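PDB 3CE7: specific mitochondrial acyl carrier protein from Toxoplasma, which probably serves as a mitochondrial acyl carrier protein, one of a family that carries growing acyl chains on a phosphopantetheine arm for lipid synthesis. Local coordinates for residues G26-F31 / R53-L58; T15-V20 / T85-A90. All coordinates share one frame; numbering follows the deposited sequence.

Interaction 1. Residues G26-F31 / R53-L58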
loop_
_atom_site.group_PDB
_atom_site.type_symbol
_atom_site.label_atom_id
_atom_site.label_comp_id
_atom_site.label_asym_id
_atom_site.label_seq_id
_atom_site.Cartn_x
_atom_site.Cartn_y
_atom_site.Cartn_z
ATOM N N GLY A 26 0.681 2.714 8.147
ATOM C CA GLY A 26 -0.371 3.476 8.840
ATOM C C GLY A 26 -1.655 3.600 8.037
ATOM O O GLY A 26 -2.762 3.459 8.582
ATOM N N MET A 27 -1.518 3.855 6.739
ATOM C CA MET A 27 -2.680 3.948 5.849
ATOM C C MET A 27 -3.429 2.621 5.796
ATOM O O MET A 27 -4.666 2.589 5.826
ATOM C CB MET A 27 -2.247 4.304 4.429
ATOM C CG MET A 27 -1.721 5.710 4.270
ATOM S SD MET A 27 -1.088 5.985 2.604
ATOM C CE MET A 27 -2.514 5.650 1.590
ATOM N N CYS A 28 -2.664 1.533 5.683
ATOM C CA CYS A 28 -3.233 0.205 5.547
ATOM C C CYS A 28 -4.015 -0.164 6.799
ATOM O O CYS A 28 -5.070 -0.785 6.709
ATOM C CB CYS A 28 -2.135 -0.821 5.314
ATOM S SG CYS A 28 -2.767 -2.531 5.150
ATOM N N GLN A 29 -3.493 0.224 7.959
ATOM C CA GLN A 29 -4.137 -0.105 9.231
ATOM C C GLN A 29 -5.572 0.413 9.322
ATOM O O GLN A 29 -6.407 -0.196 9.986
ATOM C CB GLN A 29 -3.291 0.383 10.411
ATOM C CG GLN A 29 -2.047 -0.495 10.630
ATOM C CD GLN A 29 -1.031 0.116 11.588
ATOM O OE1 GLN A 29 -0.989 1.328 11.790
ATOM N NE2 GLN A 29 -0.191 -0.736 12.171
ATOM N N LYS A 30 -5.861 1.518 8.634
ATOM C CA LYS A 30 -7.209 2.095 8.654
ATOM C C LYS A 30 -8.227 1.189 7.952
ATOM O O LYS A 30 -9.435 1.282 8.204
ATOM C CB LYS A 30 -7.229 3.492 8.015
ATOM C CG LYS A 30 -6.130 4.449 8.480
ATOM C CD LYS A 30 -6.275 4.874 9.929
ATOM C CE LYS A 30 -5.382 6.077 10.230
ATOM N NZ LYS A 30 -5.005 6.127 11.669
ATOM N N PHE A 31 -7.738 0.306 7.084
ATOM C CA PHE A 31 -8.595 -0.641 6.367
ATOM C C PHE A 31 -8.948 -1.855 7.227
ATOM O O PHE A 31 -9.855 -2.619 6.888
ATOM C CB PHE A 31 -7.896 -1.147 5.106
ATOM C CG PHE A 31 -7.976 -0.212 3.922
ATOM C CD1 PHE A 31 -7.413 1.065 3.975
ATOM C CD2 PHE A 31 -8.566 -0.640 2.734
ATOM C CE1 PHE A 31 -7.468 1.914 2.869
ATOM C CE2 PHE A 31 -8.629 0.201 1.626
ATOM C CZ PHE A 31 -8.072 1.487 1.701
ATOM N N ARG A 53 -13.832 -9.799 6.768
ATOM C CA ARG A 53 -13.518 -10.699 5.669
ATOM C C ARG A 53 -12.040 -10.480 5.361
ATOM O O ARG A 53 -11.460 -9.477 5.791
ATOM C CB ARG A 53 -14.378 -10.391 4.434
ATOM C CG ARG A 53 -14.126 -9.025 3.798
ATOM C CD ARG A 53 -15.138 -8.716 2.704
ATOM N NE ARG A 53 -14.798 -9.349 1.429
ATOM C CZ ARG A 53 -15.645 -9.499 0.412
ATOM N NH1 ARG A 53 -15.241 -10.085 -0.710
ATOM N NH2 ARG A 53 -16.898 -9.068 0.511
ATOM N N LEU A 54 -11.431 -11.403 4.629
ATOM C CA LEU A 54 -10.046 -11.219 4.214
ATOM C C LEU A 54 -9.937 -10.182 3.094
ATOM O O LEU A 54 -10.807 -10.081 2.223
ATOM C CB LEU A 54 -9.407 -12.546 3.799
ATOM C CG LEU A 54 -9.318 -13.616 4.898
ATOM C CD1 LEU A 54 -8.657 -14.870 4.364
ATOM C CD2 LEU A 54 -8.577 -13.114 6.134
ATOM N N TRP A 55 -8.861 -9.408 3.148
ATOM C CA TRP A 55 -8.506 -8.442 2.116
ATOM C C TRP A 55 -8.579 -9.083 0.733
ATOM O O TRP A 55 -8.080 -10.194 0.533
ATOM C CB TRP A 55 -7.073 -7.997 2.391
ATOM C CG TRP A 55 -6.506 -6.934 1.492
ATOM C CD1 TRP A 55 -6.164 -7.049 0.172
ATOM C CD2 TRP A 55 -6.174 -5.603 1.884
ATOM N NE1 TRP A 55 -5.649 -5.847 -0.291
ATOM C CE2 TRP A 55 -5.635 -4.950 0.745
ATOM C CE3 TRP A 55 -6.270 -4.897 3.092
ATOM C CZ2 TRP A 55 -5.212 -3.610 0.774
ATOM C CZ3 TRP A 55 -5.851 -3.557 3.122
ATOM C CH2 TRP A 55 -5.325 -2.934 1.965
ATOM N N ASP A 56 -9.200 -8.396 -0.223
ATOM C CA ASP A 56 -9.334 -8.939 -1.575
ATOM C C ASP A 56 -8.959 -7.919 -2.658
ATOM O O ASP A 56 -8.429 -6.846 -2.340
ATOM C CB ASP A 56 -10.750 -9.511 -1.789
ATOM C CG ASP A 56 -11.846 -8.458 -1.659
ATOM O OD1 ASP A 56 -11.535 -7.250 -1.638
ATOM O OD2 ASP A 56 -13.040 -8.849 -1.592
ATOM N N CYS A 57 -9.242 -8.261 -3.917
ATOM C CA CYS A 57 -8.894 -7.412 -5.060
ATOM C C CYS A 57 -9.459 -6.006 -4.914
ATOM O O CYS A 57 -8.772 -5.030 -5.213
ATOM C CB CYS A 57 -9.365 -8.032 -6.376
ATOM S SG CYS A 57 -8.488 -9.540 -6.804
ATOM N N LEU A 58 -10.703 -5.899 -4.446
ATOM C CA LEU A 58 -11.294 -4.574 -4.212
ATOM C C LEU A 58 -10.465 -3.731 -3.253
ATOM O O LEU A 58 -10.256 -2.534 -3.491
ATOM C CB LEU A 58 -12.728 -4.684 -3.676
ATOM C CG LEU A 58 -13.427 -3.350 -3.369
ATOM C CD1 LEU A 58 -13.580 -2.477 -4.620
ATOM C CD2 LEU A 58 -14.782 -3.629 -2.746
#
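The indole of W55 reaches across to C28 and F31 with the far end of its six-membered ring, and the whole contact is made by these three side chains. W55 has CG anti to its backbone N (chi1 -177°), which extends the indole away from its own loop, so that CZ3 and CH2 lead the approach. CZ3 lies 3.7 Å from F31 CB, and CH2 is 4.0 Å from F31 CD2. The two six-membered rings form an oblique pair, with centroids 5.5 Å apart and planes meeting at 34°. C28 SG lies 3.8 Å from W55 CZ3. It stands 50° off the normal of the six-membered ring, which makes it an oblique sulfur-aromatic contact.

In fold terms, the last part of helix 17-29 and the residues after it pack on the loop leading into helix 57-71 of the acyl carrier bundle. The run D56-C57-L58 lies where acyl carrier proteins commonly have Asp-Ser-Leu, whose serine takes the phosphopantetheine; this chain has a cysteine there. Outside the two segments, F63 of helix 57-71 meets the F31 ring edge-to-face, and L32 and L44 also pack on W55.

Polar bonds tie down the loop itself and do not bridge the segments. W55 NE1 hydrogen-bonds to T60 OG1 one turn into the helix, which anchors the polar edge of the indole while its opposite end lies among apolar groups. D56 is the N-cap of helix 57-71, its carboxylate accepting from a backbone N just past L58. The same carboxylate also takes a salt bridge, R53 NH1 to D56 OD2 at 2.7 Å.

Interaction 2. Residues T15-V20 / T85-A90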
loop_
_atom_site.group_PDB
_atom_site.type_symbol
_atom_site.label_atom_id
_atom_site.label_comp_id
_atom_site.label_asym_id
_atom_site.label_seq_id
_atom_site.Cartn_x
_atom_site.Cartn_y
_atom_site.Cartn_z
ATOM N N THR A 15 10.808 10.127 -1.359
ATOM C CA THR A 15 11.845 9.248 -1.891
ATOM C C THR A 15 12.618 8.523 -0.782
ATOM O O THR A 15 13.604 7.834 -1.057
ATOM C CB THR A 15 12.824 9.997 -2.831
ATOM O OG1 THR A 15 13.389 11.126 -2.145
ATOM C CG2 THR A 15 12.096 10.476 -4.085
ATOM N N ASP A 16 12.156 8.684 0.462
ATOM C CA ASP A 16 12.749 8.031 1.636
ATOM C C ASP A 16 11.935 6.760 1.922
ATOM O O ASP A 16 10.812 6.843 2.402
ATOM C CB ASP A 16 12.699 9.020 2.816
ATOM C CG ASP A 16 13.232 8.455 4.133
ATOM O OD1 ASP A 16 13.195 7.234 4.369
ATOM O OD2 ASP A 16 13.682 9.278 4.969
ATOM N N ILE A 17 12.505 5.590 1.634
ATOM C CA ILE A 17 11.754 4.333 1.769
ATOM C C ILE A 17 11.286 4.042 3.205
ATOM O O ILE A 17 10.191 3.503 3.406
ATOM C CB ILE A 17 12.507 3.110 1.141
ATOM C CG1 ILE A 17 11.594 1.866 1.081
ATOM C CG2 ILE A 17 13.821 2.835 1.865
ATOM C CD1 ILE A 17 10.331 2.067 0.239
ATOM N N ASN A 18 12.097 4.394 4.198
ATOM C CA ASN A 18 11.667 4.211 5.589
ATOM C C ASN A 18 10.409 5.021 5.891
ATOM O O ASN A 18 9.425 4.483 6.419
ATOM C CB ASN A 18 12.792 4.548 6.570
ATOM C CG ASN A 18 13.851 3.458 6.649
ATOM O OD1 ASN A 18 13.808 2.472 5.914
ATOM N ND2 ASN A 18 14.822 3.646 7.546
ATOM N N ALA A 19 10.426 6.300 5.526
ATOM C CA ALA A 19 9.305 7.193 5.828
ATOM C C ALA A 19 8.054 6.783 5.060
ATOM O O ALA A 19 6.956 6.730 5.630
ATOM C CB ALA A 19 9.687 8.639 5.524
ATOM N N VAL A 20 8.229 6.475 3.776
ATOM C CA VAL A 20 7.108 6.076 2.928
ATOM C C VAL A 20 6.527 4.739 3.412
ATOM O O VAL A 20 5.303 4.567 3.440
ATOM C CB VAL A 20 7.525 6.026 1.437
ATOM C CG1 VAL A 20 6.438 5.397 0.584
ATOM C CG2 VAL A 20 7.838 7.424 0.929
ATOM N N THR A 85 2.196 -7.224 -1.182
ATOM C CA THR A 85 2.599 -6.698 0.132
ATOM C C THR A 85 2.720 -5.179 0.125
ATOM O O THR A 85 2.869 -4.551 -0.944
ATOM C CB THR A 85 3.975 -7.246 0.593
ATOM O OG1 THR A 85 5.025 -6.654 -0.196
ATOM C CG2 THR A 85 4.027 -8.777 0.506
ATOM N N LEU A 86 2.662 -4.584 1.314
ATOM C CA LEU A 86 2.852 -3.134 1.430
ATOM C C LEU A 86 4.269 -2.702 1.066
ATOM O O LEU A 86 4.460 -1.605 0.548
ATOM C CB LEU A 86 2.544 -2.645 2.840
ATOM C CG LEU A 86 1.100 -2.817 3.297
ATOM C CD1 LEU A 86 1.055 -2.399 4.737
ATOM C CD2 LEU A 86 0.123 -2.000 2.421
ATOM N N GLN A 87 5.266 -3.548 1.337
ATOM C CA GLN A 87 6.626 -3.187 0.963
ATOM C C GLN A 87 6.725 -2.944 -0.537
ATOM O O GLN A 87 7.413 -2.015 -0.974
ATOM C CB GLN A 87 7.642 -4.251 1.378
ATOM C CG GLN A 87 9.069 -3.771 1.203
ATOM C CD GLN A 87 9.395 -2.652 2.159
ATOM O OE1 GLN A 87 9.526 -2.878 3.368
ATOM N NE2 GLN A 87 9.497 -1.426 1.634
ATOM N N GLU A 88 6.045 -3.772 -1.323
ATOM C CA GLU A 88 6.055 -3.603 -2.779
ATOM C C GLU A 88 5.447 -2.263 -3.192
ATOM O O GLU A 88 5.938 -1.596 -4.106
ATOM C CB GLU A 88 5.286 -4.744 -3.433
ATOM C CG GLU A 88 6.019 -6.086 -3.347
ATOM C CD GLU A 88 5.147 -7.248 -3.774
ATOM O OE1 GLU A 88 3.913 -7.087 -3.787
ATOM O OE2 GLU A 88 5.691 -8.335 -4.086
ATOM N N ILE A 89 4.364 -1.882 -2.514
ATOM C CA ILE A 89 3.689 -0.631 -2.825
ATOM C C ILE A 89 4.597 0.550 -2.482
ATOM O O ILE A 89 4.783 1.460 -3.314
ATOM C CB ILE A 89 2.321 -0.521 -2.136
ATOM C CG1 ILE A 89 1.450 -1.714 -2.552
ATOM C CG2 ILE A 89 1.637 0.804 -2.543
ATOM C CD1 ILE A 89 0.047 -1.734 -1.947
ATOM N N ALA A 90 5.162 0.531 -1.270
ATOM C CA ALA A 90 6.111 1.572 -0.847
ATOM C C ALA A 90 7.288 1.672 -1.821
ATOM O O ALA A 90 7.677 2.766 -2.234
ATOM C CB ALA A 90 6.602 1.309 0.561
#
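I17 and V20, on the first turn of helix 17-29, lie against A90 on helix 86-98, joining the first and last long helices of the acyl carrier helical bundle. Just ahead of the turn, D16 is the N-cap: A19 N gives its hydrogen to D16 OD1 from above the carboxylate plane. I17 follows. With CG1 anti to the backbone N (chi1 -170°) and a bend at chi2, its CD1 swings across to A90, 3.8 Å from A90 CB and 3.7 Å from A90 O. The I17 side chain crosses that of Q87 at about a right angle, with CG1 and CD1 both 3.9 Å from Q87 NE2. That nitrogen hydrogen-bonds to D91 OD1 and T21 OG1, and the isoleucine lies beside it. One turn on, V20 points toward A90, and its CG1 sits 4.1 Å from A90 CB, with V94 packing beside both I17 and V20. The small A90 lets the backbones come close, 6.0 Å between the CA atoms of V20 and A90. On the second segment, a capping box starts helix 86-98: E88 N donates to T85 OG1, and T85 N returns a bond to E88 OE1 at 3.1 Å.

Both interactions use helix 17-29, one at each end: interaction 2 takes its first turn and interaction 1 its far end and the residues that follow, with centres about 16 Å apart on opposite sides of the chain's centre. Interaction 1 is the more buried and the more aromatic, a bulky indole meeting a ring and a sulfur. Interaction 2 is only partly buried and is built from aliphatic branches against an alanine, with a glutamine at its margin. Neither has a hydrogen bond across its segments; polar bonds lie within segments or run to residues outside them, among them the caps of D56, D16 and T85. The two meet where C28 CB packs on L86 CD1, 3.6 Å apart.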